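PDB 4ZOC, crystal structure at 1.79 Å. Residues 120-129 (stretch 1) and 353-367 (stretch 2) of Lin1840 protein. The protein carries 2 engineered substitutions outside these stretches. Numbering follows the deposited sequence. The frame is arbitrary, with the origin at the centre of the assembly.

Stretch 1 120-129: EVSALEATAD
Stretch 2, residues 353-367: DRTKDILTDESRGKA

Stretch 1 is the end of a helix (120-128) that begins earlier in the chain; Asp129 is the first residue to leave helical phi/psi (-105/13). Stretch 2 runs back along it: extended Asp353, a 3-10 segment (355-357), a loop through Leu359 (phi/psi 59/49), then a helix from Asp361. The helix axes approach to 11.0 Å with N-to-C directions 145° apart. CA atoms pair at 5.2 Å for Ala128-Arg354, 5.3 Å for Glu125-Ile358 and 6.6 Å for Val121-Ser363, and 558 Å² is buried in all.

Arg354 (chi1 m, chi2 t, chi3 p, chi4 -133°) is buried, its CA-to-CB bond directed toward stretch 1, and its guanidinium reaches Thr127 and Leu124. Its NH1 donates to Thr127 OG1 (2.9 Å, nearly linear at 177°), near the guanidinium plane; its NH2 donates weakly to Leu124 O (2.8 Å, 129°). Thr127 OG1, chi1 p, donates to Ala123 O at 2.7 Å and accepts from Arg354 NH1, so it is used in both roles. Leu124 O also takes Ala128 N at 3.3 Å within the helix; Ala128 N lies 3.2 Å from Arg354 NH1, but both are donors and do not bond. Asp357, chi1 m, neutralises the arginine by a salt bridge, its OD2 receiving Arg354 NE and NH2, each at 2.8 Å. Ala128 CA covers one guanidinium face, and its single CB sits where the backbones are close, with Ala128 CB 3.6 Å from Arg354 CB and 4.0 Å from Ile358 CD1 (chi1 m, chi2 t). Water 3 links the main chains, donating to Ala128 O (2.7 Å) and accepting from Arg354 N (3.1 Å).

Buried Glu125 (m, t, chi3 -20°) leaves the helix sideways, yet its end reaches the loop: OE2 accepts from Leu359 N at 2.9 Å and 157°, and OE1 is satisfied elsewhere in the structure. Water 2 donates to Glu125 OE2 and Asp357 O, both 2.7 Å away, and accepts from Ser363 OG (2.7 Å) and Thr360 N (3.2 Å), tying the glutamate to the start of the second helix. There Thr360, chi1 p, is the N-cap, its OG1 accepting from Ser363 N at 2.9 Å.

Leu124 and Val121 add carbon contacts beside these polar groups. Leu124 (t, p) brings CD2 to 3.7 Å from Asp357 O, and Val121 (chi1 t) places CG1 3.5 Å from Ser363 OG and CG2 3.6 Å from Lys366 CD. Lys366 (m, t, t, t) extends its aliphatic chain past the valine; its NZ makes a weak salt-bridge hydrogen bond to Glu362 OE2 (3.2 Å) and donates to water 1 (3.2 Å), which donates to Glu120 OE1 at 2.5 Å.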

# COMPACT_ATOMS: atom_id res chain seq x y z
N GLU A 120 28.63 9.05 -18.46
CA GLU A 120 29.59 9.62 -19.41
C GLU A 120 29.60 8.98 -20.82
O GLU A 120 29.59 9.70 -21.82
CB GLU A 120 30.99 9.65 -18.76
CG GLU A 120 32.04 10.34 -19.64
CD GLU A 120 33.29 10.46 -18.83
OE1 GLU A 120 34.07 9.54 -18.91
OE2 GLU A 120 33.46 11.41 -18.05
N VAL A 121 29.63 7.64 -20.88
CA VAL A 121 29.57 6.96 -22.15
C VAL A 121 28.26 7.26 -22.89
O VAL A 121 28.23 7.50 -24.09
CB VAL A 121 29.83 5.47 -22.02
CG1 VAL A 121 29.59 4.75 -23.32
CG2 VAL A 121 31.22 5.19 -21.51
N SER A 122 27.16 7.24 -22.16
CA SER A 122 25.86 7.50 -22.70
C SER A 122 25.87 8.86 -23.39
O SER A 122 25.39 9.00 -24.50
CB SER A 122 24.87 7.53 -21.57
OG SER A 122 24.66 6.21 -21.01
N ALA A 123 26.40 9.86 -22.67
CA ALA A 123 26.46 11.23 -23.22
C ALA A 123 27.42 11.35 -24.40
O ALA A 123 27.10 12.03 -25.34
CB ALA A 123 26.84 12.24 -22.16
N LEU A 124 28.55 10.66 -24.34
CA LEU A 124 29.49 10.65 -25.48
C LEU A 124 28.76 10.19 -26.75
O LEU A 124 28.87 10.80 -27.81
CB LEU A 124 30.67 9.67 -25.10
CG LEU A 124 31.59 9.33 -26.29
CD1 LEU A 124 32.51 10.51 -26.56
CD2 LEU A 124 32.33 8.06 -26.02
N GLU A 125 28.02 9.11 -26.62
CA GLU A 125 27.28 8.55 -27.74
C GLU A 125 26.05 9.32 -28.17
O GLU A 125 25.84 9.54 -29.37
CB GLU A 125 26.90 7.08 -27.41
CG GLU A 125 28.13 6.16 -27.27
CD GLU A 125 27.76 4.72 -27.16
OE1 GLU A 125 26.58 4.42 -26.82
OE2 GLU A 125 28.64 3.85 -27.43
N ALA A 126 25.27 9.79 -27.18
CA ALA A 126 24.03 10.47 -27.43
C ALA A 126 24.34 11.81 -28.09
O ALA A 126 23.65 12.18 -29.06
CB ALA A 126 23.25 10.70 -26.15
N THR A 127 25.39 12.49 -27.63
CA THR A 127 25.76 13.77 -28.30
C THR A 127 26.25 13.54 -29.70
O THR A 127 26.05 14.38 -30.56
CB THR A 127 26.78 14.57 -27.46
OG1 THR A 127 27.98 13.79 -27.22
CG2 THR A 127 26.15 14.99 -26.12
N ALA A 128 26.96 12.42 -29.92
CA ALA A 128 27.43 12.07 -31.26
C ALA A 128 26.28 11.86 -32.22
O ALA A 128 26.46 12.11 -33.43
CB ALA A 128 28.35 10.87 -31.20
N ASP A 129 25.07 11.54 -31.70
CA ASP A 129 23.94 11.32 -32.55
C ASP A 129 22.95 12.50 -32.50
O ASP A 129 21.82 12.39 -32.91
CB ASP A 129 23.27 9.97 -32.20
CG ASP A 129 22.87 9.18 -33.40
OD1 ASP A 129 23.32 9.50 -34.52
OD2 ASP A 129 22.10 8.23 -33.23
N ASP A 353 31.62 14.53 -38.21
CA ASP A 353 30.90 13.26 -38.03
C ASP A 353 31.56 12.47 -36.91
O ASP A 353 32.75 12.24 -36.93
CB ASP A 353 30.82 12.48 -39.36
CG ASP A 353 30.11 11.14 -39.22
OD1 ASP A 353 30.38 10.36 -38.28
OD2 ASP A 353 29.31 10.84 -40.08
N ARG A 354 30.79 12.15 -35.87
CA ARG A 354 31.27 11.46 -34.68
C ARG A 354 30.74 10.03 -34.57
O ARG A 354 30.69 9.49 -33.46
CB ARG A 354 30.88 12.25 -33.40
CG ARG A 354 31.40 13.71 -33.28
CD ARG A 354 31.18 14.41 -31.90
NE ARG A 354 31.46 13.48 -30.81
CZ ARG A 354 30.67 13.31 -29.77
NH1 ARG A 354 29.65 14.14 -29.58
NH2 ARG A 354 30.92 12.37 -28.93
N THR A 355 30.45 9.41 -35.70
CA THR A 355 30.17 7.96 -35.75
C THR A 355 31.30 7.16 -35.04
O THR A 355 31.02 6.09 -34.43
CB THR A 355 30.01 7.42 -37.24
OG1 THR A 355 29.00 8.14 -37.94
CG2 THR A 355 29.65 5.91 -37.33
N LYS A 356 32.54 7.65 -35.14
CA LYS A 356 33.71 6.90 -34.57
C LYS A 356 33.57 6.78 -33.04
O LYS A 356 34.20 5.93 -32.45
CB LYS A 356 35.02 7.56 -34.99
CG LYS A 356 35.28 8.89 -34.32
CD LYS A 356 36.54 9.53 -34.89
CE LYS A 356 36.33 10.19 -36.26
NZ LYS A 356 37.66 10.37 -36.91
N ASP A 357 32.74 7.63 -32.42
CA ASP A 357 32.55 7.65 -30.99
C ASP A 357 31.45 6.65 -30.46
O ASP A 357 31.23 6.57 -29.26
CB ASP A 357 32.20 9.06 -30.48
CG ASP A 357 33.38 10.07 -30.55
OD1 ASP A 357 34.53 9.65 -30.74
OD2 ASP A 357 33.13 11.31 -30.37
N ILE A 358 30.78 5.94 -31.35
CA ILE A 358 29.61 5.11 -31.07
C ILE A 358 30.01 3.65 -31.09
O ILE A 358 30.64 3.14 -32.06
CB ILE A 358 28.46 5.42 -32.02
CG1 ILE A 358 28.02 6.88 -31.75
CG2 ILE A 358 27.25 4.52 -31.75
CD1 ILE A 358 27.05 7.47 -32.74
N LEU A 359 29.68 3.01 -30.00
CA LEU A 359 29.85 1.56 -29.83
C LEU A 359 31.35 1.21 -30.00
O LEU A 359 31.66 0.31 -30.72
CB LEU A 359 28.89 0.79 -30.76
CG LEU A 359 28.70 -0.71 -30.54
CD1 LEU A 359 28.06 -0.94 -29.20
CD2 LEU A 359 27.83 -1.32 -31.63
N THR A 360 32.26 1.93 -29.32
CA THR A 360 33.68 1.60 -29.38
C THR A 360 33.96 0.38 -28.51
O THR A 360 33.21 0.12 -27.54
CB THR A 360 34.64 2.73 -28.84
OG1 THR A 360 34.40 3.02 -27.44
CG2 THR A 360 34.49 3.99 -29.68
N ASP A 361 35.06 -0.33 -28.80
CA ASP A 361 35.51 -1.36 -27.90
C ASP A 361 35.77 -0.87 -26.45
O ASP A 361 35.47 -1.59 -25.53
CB ASP A 361 36.76 -2.04 -28.46
CG ASP A 361 36.44 -2.84 -29.70
OD1 ASP A 361 35.25 -3.04 -30.03
OD2 ASP A 361 37.38 -3.26 -30.37
N GLU A 362 36.38 0.29 -26.26
CA GLU A 362 36.54 0.88 -24.95
C GLU A 362 35.18 1.00 -24.22
O GLU A 362 35.05 0.62 -23.06
CB GLU A 362 37.19 2.28 -25.06
CG GLU A 362 37.76 2.75 -23.75
CD GLU A 362 38.19 4.20 -23.76
OE1 GLU A 362 38.27 4.81 -24.85
OE2 GLU A 362 38.43 4.73 -22.67
N SER A 363 34.19 1.54 -24.92
CA SER A 363 32.86 1.69 -24.34
C SER A 363 32.23 0.31 -24.02
O SER A 363 31.67 0.12 -22.94
CB SER A 363 31.94 2.50 -25.22
OG SER A 363 32.37 3.85 -25.25
N ARG A 364 32.34 -0.64 -24.93
CA ARG A 364 31.96 -2.05 -24.59
C ARG A 364 32.64 -2.65 -23.35
O ARG A 364 31.93 -3.31 -22.55
CB ARG A 364 32.09 -3.02 -25.78
CG ARG A 364 31.16 -2.63 -26.95
CD ARG A 364 31.28 -3.59 -28.13
NE ARG A 364 30.53 -4.75 -27.80
CZ ARG A 364 29.56 -5.34 -28.50
NH1 ARG A 364 29.21 -5.00 -29.75
NH2 ARG A 364 29.02 -6.35 -27.91
N GLY A 365 33.94 -2.39 -23.14
CA GLY A 365 34.65 -2.77 -21.92
C GLY A 365 34.08 -2.10 -20.68
O GLY A 365 33.91 -2.73 -19.64
N LYS A 366 33.69 -0.81 -20.80
CA LYS A 366 33.08 -0.15 -19.68
C LYS A 366 31.71 -0.80 -19.30
O LYS A 366 31.42 -1.00 -18.12
CB LYS A 366 32.93 1.31 -19.95
CG LYS A 366 34.26 2.01 -20.01
CD LYS A 366 34.24 3.42 -20.56
CE LYS A 366 35.65 3.97 -20.59
NZ LYS A 366 35.60 5.23 -21.37
N ALA A 367 30.89 -1.08 -20.30
CA ALA A 367 29.64 -1.79 -20.09
C ALA A 367 29.79 -3.19 -19.51
O ALA A 367 29.01 -3.56 -18.64
CB ALA A 367 28.80 -1.81 -21.34
O HOH W 1 33.78 7.18 -19.62
O HOH W 2 31.28 4.43 -27.60
O HOH W 3 27.67 12.33 -35.81